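Local coordinates for nonsense-mediated mRNA decay protein 2 (Saccharomyces cerevisiae, PDB 4LUN), which takes part in nonsense-mediated decay of mRNAs carrying premature stop codons and binds NAM7/UPF1 through its C-terminus, the part described here being its N-terminal MIF4G domain, at residues 72-77 / 107-112; 116-120 / 143-147; 156-160 / 179-183; 187-191 / 203-207. Residues are numbered along the deposited sequence.

Contact 1 (72-77 / 107-112)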
loop_
_atom_site.group_PDB
_atom_site.type_symbol
_atom_site.label_atom_id
_atom_site.label_comp_id
_atom_site.label_asym_id
_atom_site.label_seq_id
_atom_site.Cartn_x
_atom_site.Cartn_y
_atom_site.Cartn_z
ATOM N N ILE A 72 7.505 -16.974 14.983
ATOM C CA ILE A 72 7.964 -16.559 13.659
ATOM C C ILE A 72 6.928 -15.637 13.016
ATOM O O ILE A 72 7.276 -14.617 12.416
ATOM C CB ILE A 72 8.196 -17.769 12.733
ATOM C CG1 ILE A 72 9.440 -18.546 13.163
ATOM C CG2 ILE A 72 8.364 -17.320 11.288
ATOM C CD1 ILE A 72 9.659 -19.825 12.377
ATOM N N ILE A 73 5.657 -15.996 13.163
ATOM C CA ILE A 73 4.556 -15.200 12.622
ATOM C C ILE A 73 4.543 -13.782 13.197
ATOM O O ILE A 73 4.485 -12.804 12.448
ATOM C CB ILE A 73 3.200 -15.882 12.893
ATOM C CG1 ILE A 73 3.091 -17.167 12.071
ATOM C CG2 ILE A 73 2.041 -14.935 12.584
ATOM C CD1 ILE A 73 2.014 -18.099 12.549
ATOM N N VAL A 74 4.604 -13.670 14.523
ATOM C CA VAL A 74 4.682 -12.359 15.175
ATOM C C VAL A 74 5.929 -11.580 14.761
ATOM O O VAL A 74 5.852 -10.394 14.432
ATOM C CB VAL A 74 4.655 -12.486 16.707
ATOM C CG1 VAL A 74 4.877 -11.122 17.360
ATOM C CG2 VAL A 74 3.336 -13.086 17.161
ATOM N N THR A 75 7.076 -12.247 14.771
ATOM C CA THR A 75 8.333 -11.612 14.388
ATOM C C THR A 75 8.302 -11.088 12.957
ATOM O O THR A 75 8.665 -9.936 12.700
ATOM C CB THR A 75 9.520 -12.576 14.549
ATOM O OG1 THR A 75 9.620 -12.977 15.921
ATOM C CG2 THR A 75 10.816 -11.909 14.113
ATOM N N VAL A 76 7.866 -11.934 12.029
ATOM C CA VAL A 76 7.782 -11.556 10.625
ATOM C C VAL A 76 6.751 -10.438 10.398
ATOM O O VAL A 76 6.964 -9.548 9.573
ATOM C CB VAL A 76 7.471 -12.789 9.744
ATOM C CG1 VAL A 76 6.698 -12.406 8.506
ATOM C CG2 VAL A 76 8.763 -13.514 9.374
ATOM N N THR A 77 5.646 -10.482 11.138
ATOM C CA THR A 77 4.618 -9.453 11.021
ATOM C C THR A 77 5.217 -8.085 11.315
ATOM O O THR A 77 4.991 -7.122 10.583
ATOM C CB THR A 77 3.436 -9.691 11.973
ATOM O OG1 THR A 77 2.803 -10.938 11.664
ATOM C CG2 THR A 77 2.406 -8.572 11.819
ATOM N N ARG A 107 -1.039 -22.165 7.596
ATOM C CA ARG A 107 -0.851 -22.007 9.034
ATOM C C ARG A 107 0.165 -20.903 9.361
ATOM O O ARG A 107 0.165 -20.382 10.470
ATOM C CB ARG A 107 -0.509 -23.337 9.723
ATOM C CG ARG A 107 0.751 -24.011 9.236
ATOM C CD ARG A 107 0.860 -25.429 9.804
ATOM N NE ARG A 107 2.202 -25.974 9.613
ATOM C CZ ARG A 107 2.589 -26.651 8.535
ATOM N NH1 ARG A 107 1.733 -26.881 7.548
ATOM N NH2 ARG A 107 3.833 -27.102 8.442
ATOM N N PHE A 108 1.003 -20.531 8.390
ATOM C CA PHE A 108 1.855 -19.347 8.522
ATOM C C PHE A 108 1.201 -18.130 7.870
ATOM O O PHE A 108 1.081 -17.075 8.487
ATOM C CB PHE A 108 3.231 -19.585 7.894
ATOM C CG PHE A 108 4.016 -18.323 7.631
ATOM C CD1 PHE A 108 4.724 -17.702 8.646
ATOM C CD2 PHE A 108 4.060 -17.768 6.357
ATOM C CE1 PHE A 108 5.450 -16.547 8.404
ATOM C CE2 PHE A 108 4.786 -16.613 6.105
ATOM C CZ PHE A 108 5.480 -15.999 7.132
ATOM N N THR A 109 0.783 -18.285 6.619
ATOM C CA THR A 109 0.311 -17.136 5.827
ATOM C C THR A 109 -1.027 -16.554 6.279
ATOM O O THR A 109 -1.219 -15.327 6.256
ATOM C CB THR A 109 0.294 -17.475 4.318
ATOM O OG1 THR A 109 1.563 -18.047 3.965
ATOM C CG2 THR A 109 0.054 -16.224 3.480
ATOM N N SER A 110 -1.960 -17.410 6.680
ATOM C CA SER A 110 -3.257 -16.931 7.166
ATOM C C SER A 110 -3.158 -15.952 8.342
ATOM O O SER A 110 -3.645 -14.812 8.236
ATOM C CB SER A 110 -4.237 -18.089 7.448
ATOM O OG SER A 110 -5.377 -17.633 8.158
ATOM N N PRO A 111 -2.516 -16.357 9.457
ATOM C CA PRO A 111 -2.422 -15.373 10.545
ATOM C C PRO A 111 -1.539 -14.163 10.205
ATOM O O PRO A 111 -1.798 -13.063 10.704
ATOM C CB PRO A 111 -1.828 -16.180 11.708
ATOM C CG PRO A 111 -1.152 -17.350 11.069
ATOM C CD PRO A 111 -1.939 -17.662 9.832
ATOM N N LEU A 112 -0.526 -14.352 9.362
ATOM C CA LEU A 112 0.310 -13.241 8.936
ATOM C C LEU A 112 -0.529 -12.235 8.151
ATOM O O LEU A 112 -0.470 -11.037 8.410
ATOM C CB LEU A 112 1.478 -13.717 8.065
ATOM C CG LEU A 112 2.257 -12.588 7.363
ATOM C CD1 LEU A 112 2.940 -11.682 8.365
ATOM C CD2 LEU A 112 3.262 -13.116 6.352
#
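Ile73 is the main bump on helix 69-81 where it meets helix 106-116. Its CA-to-CB bond points sideways to the other helix, but the extended m,t side chain carries CD1 across. There Ile73 CD1 settles into a shallow hollow, 3.6 Å from the backbone O of Arg107 and 3.6 Å from CG of Pro111, while Ile73 CG1 lies 3.8 Å from Phe108 CD1. Proline suits this spot: it is compact and apolar, and lacks an N-H for the preceding turn, which goes with the kink here. In return Phe108 extends its flat ring toward the first helix, with CZ 4.0 Å from Val76 CG1, which touches the ring at its edge. One turn on, Leu112 CD1 fills the next hollow, 3.8 Å from Val76 CG1 and 3.4 Å from Thr77 OG1. Thr77 OG1 can border a leucine because it donates to Ile73 O of its own helix at 2.6 Å. The axes of the two short segments approach to 9.7 Å and cross at -48°, the gap being filled by Ile73, Phe108 and Leu112. In this HEAT-repeat-like stack, helix 34-44 covers Ile72 and Val76, and Ile97 and Leu100 of helix 87-104 close the core beside Val76 and Phe108.

Contact 2 (116-120 / 143-147)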
loop_
_atom_site.group_PDB
_atom_site.type_symbol
_atom_site.label_atom_id
_atom_site.label_comp_id
_atom_site.label_asym_id
_atom_site.label_seq_id
_atom_site.Cartn_x
_atom_site.Cartn_y
_atom_site.Cartn_z
ATOM N N PHE A 116 -1.272 -8.464 9.177
ATOM C CA PHE A 116 -0.720 -7.433 8.301
ATOM C C PHE A 116 -1.797 -6.450 7.815
ATOM O O PHE A 116 -1.540 -5.255 7.698
ATOM C CB PHE A 116 0.026 -8.054 7.111
ATOM C CG PHE A 116 0.814 -7.051 6.307
ATOM C CD1 PHE A 116 2.123 -6.739 6.643
ATOM C CD2 PHE A 116 0.231 -6.394 5.237
ATOM C CE1 PHE A 116 2.844 -5.791 5.911
ATOM C CE2 PHE A 116 0.943 -5.462 4.499
ATOM C CZ PHE A 116 2.248 -5.155 4.836
ATOM N N LEU A 117 -3.005 -6.945 7.563
ATOM C CA LEU A 117 -4.092 -6.111 7.047
ATOM C C LEU A 117 -4.532 -5.034 8.037
ATOM O O LEU A 117 -5.180 -4.049 7.651
ATOM C CB LEU A 117 -5.286 -6.984 6.641
ATOM C CG LEU A 117 -5.107 -7.803 5.359
ATOM C CD1 LEU A 117 -6.213 -8.866 5.229
ATOM C CD2 LEU A 117 -5.123 -6.860 4.145
ATOM N N GLN A 118 -4.194 -5.228 9.313
ATOM C CA GLN A 118 -4.526 -4.232 10.331
ATOM C C GLN A 118 -3.835 -2.907 10.017
ATOM O O GLN A 118 -4.293 -1.843 10.439
ATOM C CB GLN A 118 -4.130 -4.734 11.721
ATOM C CG GLN A 118 -4.491 -3.801 12.869
ATOM C CD GLN A 118 -5.981 -3.512 12.963
ATOM O OE1 GLN A 118 -6.812 -4.398 12.769
ATOM N NE2 GLN A 118 -6.324 -2.262 13.266
ATOM N N ALA A 119 -2.760 -2.965 9.230
ATOM C CA ALA A 119 -2.011 -1.757 8.860
ATOM C C ALA A 119 -2.825 -0.787 8.005
ATOM O O ALA A 119 -2.477 0.398 7.854
ATOM C CB ALA A 119 -0.735 -2.141 8.134
ATOM N N PHE A 120 -3.923 -1.292 7.443
ATOM C CA PHE A 120 -4.742 -0.525 6.531
ATOM C C PHE A 120 -6.026 0.006 7.161
ATOM O O PHE A 120 -6.772 0.735 6.522
ATOM C CB PHE A 120 -5.062 -1.378 5.288
ATOM C CG PHE A 120 -3.834 -1.804 4.542
ATOM C CD1 PHE A 120 -2.903 -0.853 4.142
ATOM C CD2 PHE A 120 -3.593 -3.134 4.273
ATOM C CE1 PHE A 120 -1.750 -1.222 3.473
ATOM C CE2 PHE A 120 -2.435 -3.528 3.609
ATOM C CZ PHE A 120 -1.512 -2.563 3.206
ATOM N N ASN A 143 3.528 0.023 3.377
ATOM C CA ASN A 143 2.780 -1.190 3.676
ATOM C C ASN A 143 1.967 -1.653 2.475
ATOM O O ASN A 143 1.887 -2.853 2.196
ATOM C CB ASN A 143 1.866 -0.970 4.883
ATOM C CG ASN A 143 2.648 -0.773 6.176
ATOM O OD1 ASN A 143 3.802 -1.199 6.284
ATOM N ND2 ASN A 143 2.016 -0.152 7.163
ATOM N N LEU A 144 1.364 -0.707 1.766
ATOM C CA LEU A 144 0.601 -1.051 0.568
ATOM C C LEU A 144 1.516 -1.621 -0.501
ATOM O O LEU A 144 1.158 -2.562 -1.202
ATOM C CB LEU A 144 -0.139 0.189 0.028
ATOM C CG LEU A 144 -0.898 0.061 -1.297
ATOM C CD1 LEU A 144 -2.080 -0.907 -1.150
ATOM C CD2 LEU A 144 -1.378 1.434 -1.738
ATOM N N ARG A 145 2.721 -1.068 -0.613
ATOM C CA ARG A 145 3.630 -1.533 -1.658
ATOM C C ARG A 145 4.030 -2.975 -1.392
ATOM O O ARG A 145 3.985 -3.834 -2.288
ATOM C CB ARG A 145 4.865 -0.633 -1.712
ATOM C CG ARG A 145 5.757 -0.882 -2.916
ATOM C CD ARG A 145 6.879 -1.824 -2.591
ATOM N NE ARG A 145 7.671 -2.135 -3.781
ATOM C CZ ARG A 145 8.759 -1.465 -4.140
ATOM N NH1 ARG A 145 9.185 -0.449 -3.399
ATOM N NH2 ARG A 145 9.422 -1.815 -5.234
ATOM N N VAL A 146 4.394 -3.246 -0.146
ATOM C CA VAL A 146 4.826 -4.586 0.251
ATOM C C VAL A 146 3.685 -5.589 0.109
ATOM O O VAL A 146 3.887 -6.713 -0.364
ATOM C CB VAL A 146 5.403 -4.578 1.687
ATOM C CG1 VAL A 146 5.561 -6.000 2.216
ATOM C CG2 VAL A 146 6.752 -3.841 1.703
ATOM N N PHE A 147 2.487 -5.179 0.524
ATOM C CA PHE A 147 1.316 -6.026 0.366
ATOM C C PHE A 147 1.141 -6.421 -1.086
ATOM O O PHE A 147 0.902 -7.589 -1.395
ATOM C CB PHE A 147 0.037 -5.342 0.831
ATOM C CG PHE A 147 -1.189 -6.143 0.516
ATOM C CD1 PHE A 147 -1.653 -7.085 1.417
ATOM C CD2 PHE A 147 -1.858 -5.974 -0.688
ATOM C CE1 PHE A 147 -2.769 -7.861 1.121
ATOM C CE2 PHE A 147 -2.973 -6.745 -0.988
ATOM C CZ PHE A 147 -3.427 -7.686 -0.069
#
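The chain leaves helix 106-116 through residues 117-119, whose phi/psi values stay helical while the bonds shorten to i to i-3: Ala119 N reaches Phe116 O at 3.0 Å and Phe120 N reaches Leu117 O at 3.0 Å. Segment 143-147, by contrast, is regular helix, with Phe147 N bonded to Asn143 O at 2.9 Å. The closest CA pair in register is Ala119 and Asn143, 7.1 Å apart; small Ala119 fits here, its CB directed at the helix. Two phenylalanines then reach over the buried turn at Asn143 and Leu144. Phe116 CZ and Phe120 CZ lie 3.5 Å and 3.6 Å from Asn143 O, which sits at the edge of both rings, and Phe120 CE1 comes within 3.6 Å of Leu144 N. Largely apolar seams like this one, where the end of one helix meets the next, build the HEAT-like helical stack of the MIF4G domain. Phe147 is the answering aromatic: the edge of Phe120 points at its face in an offset edge-to-face pair, centroids 6.0 Å apart and planes at 88°. Leu117 CD2 touches Phe147 CE1 at 4.0 Å, a branched aliphatic end suited to packing on an aromatic. Leu80 and Leu81 of helix 69-81 pack on Phe116, while Ile186 covers Phe120 and Phe147.

Contact 3 (156-160 / 179-183)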
loop_
_atom_site.group_PDB
_atom_site.type_symbol
_atom_site.label_atom_id
_atom_site.label_comp_id
_atom_site.label_asym_id
_atom_site.label_seq_id
_atom_site.Cartn_x
_atom_site.Cartn_y
_atom_site.Cartn_z
ATOM N N PHE A 156 -0.326 -13.332 -0.690
ATOM C CA PHE A 156 -1.490 -12.634 -0.147
ATOM C C PHE A 156 -2.546 -12.487 -1.234
ATOM O O PHE A 156 -2.442 -11.585 -2.058
ATOM C CB PHE A 156 -1.096 -11.221 0.269
ATOM C CG PHE A 156 -0.294 -11.130 1.539
ATOM C CD1 PHE A 156 -0.139 -12.213 2.389
ATOM C CD2 PHE A 156 0.283 -9.917 1.895
ATOM C CE1 PHE A 156 0.593 -12.096 3.561
ATOM C CE2 PHE A 156 1.016 -9.788 3.067
ATOM C CZ PHE A 156 1.170 -10.882 3.907
ATOM N N ARG A 157 -3.577 -13.322 -1.227
ATOM C CA ARG A 157 -4.502 -13.360 -2.354
ATOM C C ARG A 157 -5.897 -12.838 -2.076
ATOM O O ARG A 157 -6.438 -12.065 -2.864
ATOM C CB ARG A 157 -4.635 -14.797 -2.873
ATOM C CG ARG A 157 -3.301 -15.517 -2.999
ATOM C CD ARG A 157 -3.487 -16.900 -3.628
ATOM N NE ARG A 157 -4.232 -17.819 -2.768
ATOM C CZ ARG A 157 -4.580 -19.049 -3.136
ATOM N NH1 ARG A 157 -4.248 -19.501 -4.338
ATOM N NH2 ARG A 157 -5.263 -19.829 -2.310
ATOM N N THR A 158 -6.499 -13.302 -0.985
ATOM C CA THR A 158 -7.917 -13.050 -0.760
ATOM C C THR A 158 -8.262 -13.261 0.706
ATOM O O THR A 158 -7.563 -13.979 1.413
ATOM C CB THR A 158 -8.781 -13.994 -1.644
ATOM O OG1 THR A 158 -10.165 -13.851 -1.304
ATOM C CG2 THR A 158 -8.373 -15.449 -1.427
ATOM N N LEU A 159 -9.337 -12.631 1.171
ATOM C CA LEU A 159 -9.791 -12.874 2.529
ATOM C C LEU A 159 -10.231 -14.318 2.686
ATOM O O LEU A 159 -10.292 -14.832 3.797
ATOM C CB LEU A 159 -10.947 -11.943 2.897
ATOM C CG LEU A 159 -10.613 -10.454 3.002
ATOM C CD1 LEU A 159 -11.873 -9.634 3.186
ATOM C CD2 LEU A 159 -9.640 -10.186 4.151
ATOM N N ASP A 160 -10.534 -14.975 1.575
ATOM C CA ASP A 160 -10.992 -16.362 1.628
ATOM C C ASP A 160 -9.918 -17.343 2.125
ATOM O O ASP A 160 -10.227 -18.479 2.480
ATOM C CB ASP A 160 -11.524 -16.812 0.262
ATOM C CG ASP A 160 -12.908 -16.265 -0.041
ATOM O OD1 ASP A 160 -13.564 -15.749 0.889
ATOM O OD2 ASP A 160 -13.347 -16.365 -1.211
ATOM N N LYS A 179 -17.510 -10.878 -3.016
ATOM C CA LYS A 179 -16.470 -10.059 -2.410
ATOM C C LYS A 179 -15.700 -9.310 -3.482
ATOM O O LYS A 179 -15.434 -9.841 -4.563
ATOM C CB LYS A 179 -15.491 -10.905 -1.601
ATOM C CG LYS A 179 -15.940 -11.224 -0.192
ATOM C CD LYS A 179 -14.830 -11.939 0.558
ATOM C CE LYS A 179 -15.278 -12.358 1.945
ATOM N NZ LYS A 179 -14.421 -13.450 2.489
ATOM N N ASP A 180 -15.340 -8.075 -3.172
ATOM C CA ASP A 180 -14.441 -7.318 -4.017
ATOM C C ASP A 180 -13.030 -7.914 -3.948
ATOM O O ASP A 180 -12.688 -8.611 -2.996
ATOM C CB ASP A 180 -14.418 -5.865 -3.547
ATOM C CG ASP A 180 -15.770 -5.175 -3.702
ATOM O OD1 ASP A 180 -16.380 -5.300 -4.784
ATOM O OD2 ASP A 180 -16.219 -4.503 -2.745
ATOM N N PRO A 181 -12.206 -7.655 -4.973
ATOM C CA PRO A 181 -10.791 -8.027 -4.870
ATOM C C PRO A 181 -10.182 -7.351 -3.652
ATOM O O PRO A 181 -10.591 -6.231 -3.326
ATOM C CB PRO A 181 -10.183 -7.422 -6.146
ATOM C CG PRO A 181 -11.319 -7.370 -7.111
ATOM C CD PRO A 181 -12.524 -7.013 -6.259
ATOM N N LEU A 182 -9.227 -8.009 -3.002
ATOM C CA LEU A 182 -8.675 -7.523 -1.735
ATOM C C LEU A 182 -7.991 -6.167 -1.867
ATOM O O LEU A 182 -8.152 -5.299 -0.996
ATOM C CB LEU A 182 -7.722 -8.558 -1.138
ATOM C CG LEU A 182 -7.149 -8.274 0.257
ATOM C CD1 LEU A 182 -8.234 -7.797 1.223
ATOM C CD2 LEU A 182 -6.457 -9.524 0.817
ATOM N N LEU A 183 -7.245 -5.967 -2.953
ATOM C CA LEU A 183 -6.641 -4.657 -3.195
ATOM C C LEU A 183 -7.675 -3.553 -3.320
ATOM O O LEU A 183 -7.429 -2.441 -2.885
ATOM C CB LEU A 183 -5.751 -4.659 -4.442
ATOM C CG LEU A 183 -4.357 -5.246 -4.268
ATOM C CD1 LEU A 183 -3.727 -5.502 -5.635
ATOM C CD2 LEU A 183 -3.495 -4.275 -3.438
HETATM O O HOH W 1 -8.649 -10.750 -3.926
HETATM O O HOH W 2 -10.972 -11.579 -3.142
#
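An ST turn shapes one side of this contact, in the long helix-free connection between helices 130-152 and 182-190 of the MIF4G domain. Thr158 OG1 accepts from Asp160 N at 3.1 Å, turning the chain into the short 3-10 segment that begins at Leu159; threonine suits the place because its short side chain puts the hydroxyl within reach of the backbone N two residues on. Across the gap, Pro181 occupies the N-cap position of helix 182-190, where the lack of an N-H costs nothing. The first-turn amide of Leu182 is still satisfied: water 1 accepts from Leu182 N at 2.9 Å and donates to Arg157 O at 2.8 Å. A second water lies 3.0 Å from Thr158 OG1 and makes a weak bond to Asp180 O at 3.4 Å. At the solvent edge, the long arm of Lys179 lets NZ meet Asp160 OD1 in a 2.9 Å salt bridge and hydrogen bond, passing 3.8 Å from Leu159 CB. Inward, Leu182 CD1 packs on Leu159 CG at 4.0 Å, and Leu182 CD2 lies 4.1 Å from Thr158 CA. Leu182 continues onto Phe147 of helix 130-152, Leu159 onto Leu117, and Pro181 rests on Leu231 and Ala234 of helix 231-271.

Contact 4 (187-191 / 203-207)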
loop_
_atom_site.group_PDB
_atom_site.type_symbol
_atom_site.label_atom_id
_atom_site.label_comp_id
_atom_site.label_asym_id
_atom_site.label_seq_id
_atom_site.Cartn_x
_atom_site.Cartn_y
_atom_site.Cartn_z
ATOM N N LEU A 187 -7.702 -0.306 -0.881
ATOM C CA LEU A 187 -7.600 1.052 -1.411
ATOM C C LEU A 187 -8.844 1.885 -1.124
ATOM O O LEU A 187 -8.741 3.082 -0.839
ATOM C CB LEU A 187 -7.274 1.025 -2.898
ATOM C CG LEU A 187 -5.797 0.737 -3.147
ATOM C CD1 LEU A 187 -5.563 0.150 -4.541
ATOM C CD2 LEU A 187 -5.043 2.050 -2.969
ATOM N N ARG A 188 -10.020 1.270 -1.181
ATOM C CA ARG A 188 -11.236 2.026 -0.868
ATOM C C ARG A 188 -11.224 2.566 0.561
ATOM O O ARG A 188 -11.770 3.648 0.837
ATOM C CB ARG A 188 -12.496 1.193 -1.097
ATOM C CG ARG A 188 -13.740 2.073 -1.163
ATOM C CD ARG A 188 -14.782 1.516 -2.101
ATOM N NE ARG A 188 -15.581 0.483 -1.457
ATOM C CZ ARG A 188 -16.764 0.078 -1.906
ATOM N NH1 ARG A 188 -17.285 0.627 -2.994
ATOM N NH2 ARG A 188 -17.426 -0.870 -1.261
ATOM N N GLU A 189 -10.615 1.812 1.467
ATOM C CA GLU A 189 -10.457 2.260 2.848
ATOM C C GLU A 189 -9.429 3.394 2.960
ATOM O O GLU A 189 -9.763 4.486 3.389
ATOM C CB GLU A 189 -10.081 1.086 3.770
ATOM C CG GLU A 189 -9.647 1.485 5.205
ATOM C CD GLU A 189 -10.817 1.737 6.156
ATOM O OE1 GLU A 189 -11.972 1.799 5.681
ATOM O OE2 GLU A 189 -10.578 1.861 7.387
ATOM N N ILE A 190 -8.187 3.134 2.563
ATOM C CA ILE A 190 -7.105 4.081 2.844
ATOM C C ILE A 190 -7.185 5.386 2.039
ATOM O O ILE A 190 -6.703 6.422 2.486
ATOM C CB ILE A 190 -5.708 3.417 2.734
ATOM C CG1 ILE A 190 -5.391 3.007 1.285
ATOM C CG2 ILE A 190 -5.612 2.220 3.710
ATOM C CD1 ILE A 190 -4.060 2.242 1.167
ATOM N N LEU A 191 -7.822 5.357 0.875
ATOM C CA LEU A 191 -7.957 6.580 0.105
ATOM C C LEU A 191 -8.972 7.529 0.727
ATOM O O LEU A 191 -9.034 8.703 0.354
ATOM C CB LEU A 191 -8.359 6.272 -1.332
ATOM C CG LEU A 191 -7.276 5.568 -2.141
ATOM C CD1 LEU A 191 -7.800 5.278 -3.544
ATOM C CD2 LEU A 191 -6.033 6.425 -2.216
ATOM N N ILE A 203 -1.266 8.609 -2.109
ATOM C CA ILE A 203 -1.294 7.143 -2.101
ATOM C C ILE A 203 -1.693 6.683 -3.507
ATOM O O ILE A 203 -1.129 5.734 -4.069
ATOM C CB ILE A 203 -2.330 6.606 -1.088
ATOM C CG1 ILE A 203 -1.985 7.015 0.335
ATOM C CG2 ILE A 203 -2.418 5.087 -1.157
ATOM C CD1 ILE A 203 -3.132 6.717 1.313
ATOM N N ALA A 204 -2.669 7.377 -4.081
ATOM C CA ALA A 204 -3.188 6.996 -5.390
ATOM C C ALA A 204 -2.108 7.150 -6.451
ATOM O O ALA A 204 -1.927 6.260 -7.281
ATOM C CB ALA A 204 -4.378 7.845 -5.744
ATOM N N THR A 205 -1.397 8.277 -6.425
ATOM C CA THR A 205 -0.366 8.515 -7.438
ATOM C C THR A 205 0.830 7.588 -7.262
ATOM O O THR A 205 1.401 7.102 -8.238
ATOM C CB THR A 205 0.092 9.993 -7.486
ATOM O OG1 THR A 205 0.585 10.392 -6.203
ATOM C CG2 THR A 205 -1.073 10.865 -7.826
ATOM N N ALA A 206 1.208 7.332 -6.018
ATOM C CA ALA A 206 2.310 6.413 -5.761
ATOM C C ALA A 206 1.961 5.019 -6.238
ATOM O O ALA A 206 2.826 4.290 -6.723
ATOM C CB ALA A 206 2.664 6.384 -4.275
ATOM N N PHE A 207 0.697 4.636 -6.081
ATOM C CA PHE A 207 0.294 3.277 -6.427
ATOM C C PHE A 207 0.275 3.056 -7.934
ATOM O O PHE A 207 0.766 2.040 -8.426
ATOM C CB PHE A 207 -1.070 2.933 -5.813
ATOM C CG PHE A 207 -1.431 1.472 -5.921
ATOM C CD1 PHE A 207 -0.851 0.534 -5.079
ATOM C CD2 PHE A 207 -2.349 1.043 -6.858
ATOM C CE1 PHE A 207 -1.178 -0.808 -5.175
ATOM C CE2 PHE A 207 -2.688 -0.296 -6.964
ATOM C CZ PHE A 207 -2.097 -1.227 -6.120
#
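Helices 182-190 and 201-210 are joined here as neighbours in the HEAT-like helical stack of the MIF4G domain, through a buried seam of apolar side chains. Ile203 comes first and takes the largest share. Ile203 CB is 3.9 Å from Leu191 CD2, Ile203 CG2 4.0 Å from Ile190 CD1 and 4.4 Å from Leu187 CD2, and Ile203 CD1 3.8 Å from the backbone O of Ile190; a beta-branched residue, bulky close to the main chain, fills this central position. Ala204 follows with a methyl small enough to let Leu191 come close, Leu191 CD2 to Ala204 CB being 4.1 Å. Thr205 and Ala206 lie on the far side of the turn, Thr205 against Thr298 and Leu299 of helix 277-303. Phe207, one turn after Ile203, brings its broad ring back to the seam, where Leu144 of helix 130-152 also packs. Its face receives a methyl in a CH-pi contact: Leu187 CD1 stands 4.1 Å from the Phe207 ring centroid, 22° off the normal.

Contacts 2 and 4 form the buried middle of the domain, about 12 Å apart between centres, and Leu144 links them by touching both Ile203 and Phe207. Contact 1 is only partly buried, and contact 3 lies at the surface. Contacts 3 and 4 share helix 182-190, one at its start and the other toward its end, whereas contacts 1 and 2 follow each other along the chain from helix 106-116. Chemistry tracks depth: contacts 1, 2 and 4 are held mainly by aromatic and aliphatic packing, without hydrogen bonds between their segments, while contact 3 adds a salt bridge and waters. Phe156 of contact 3 ties it to Leu112 of contact 1 and Phe147 of contact 2.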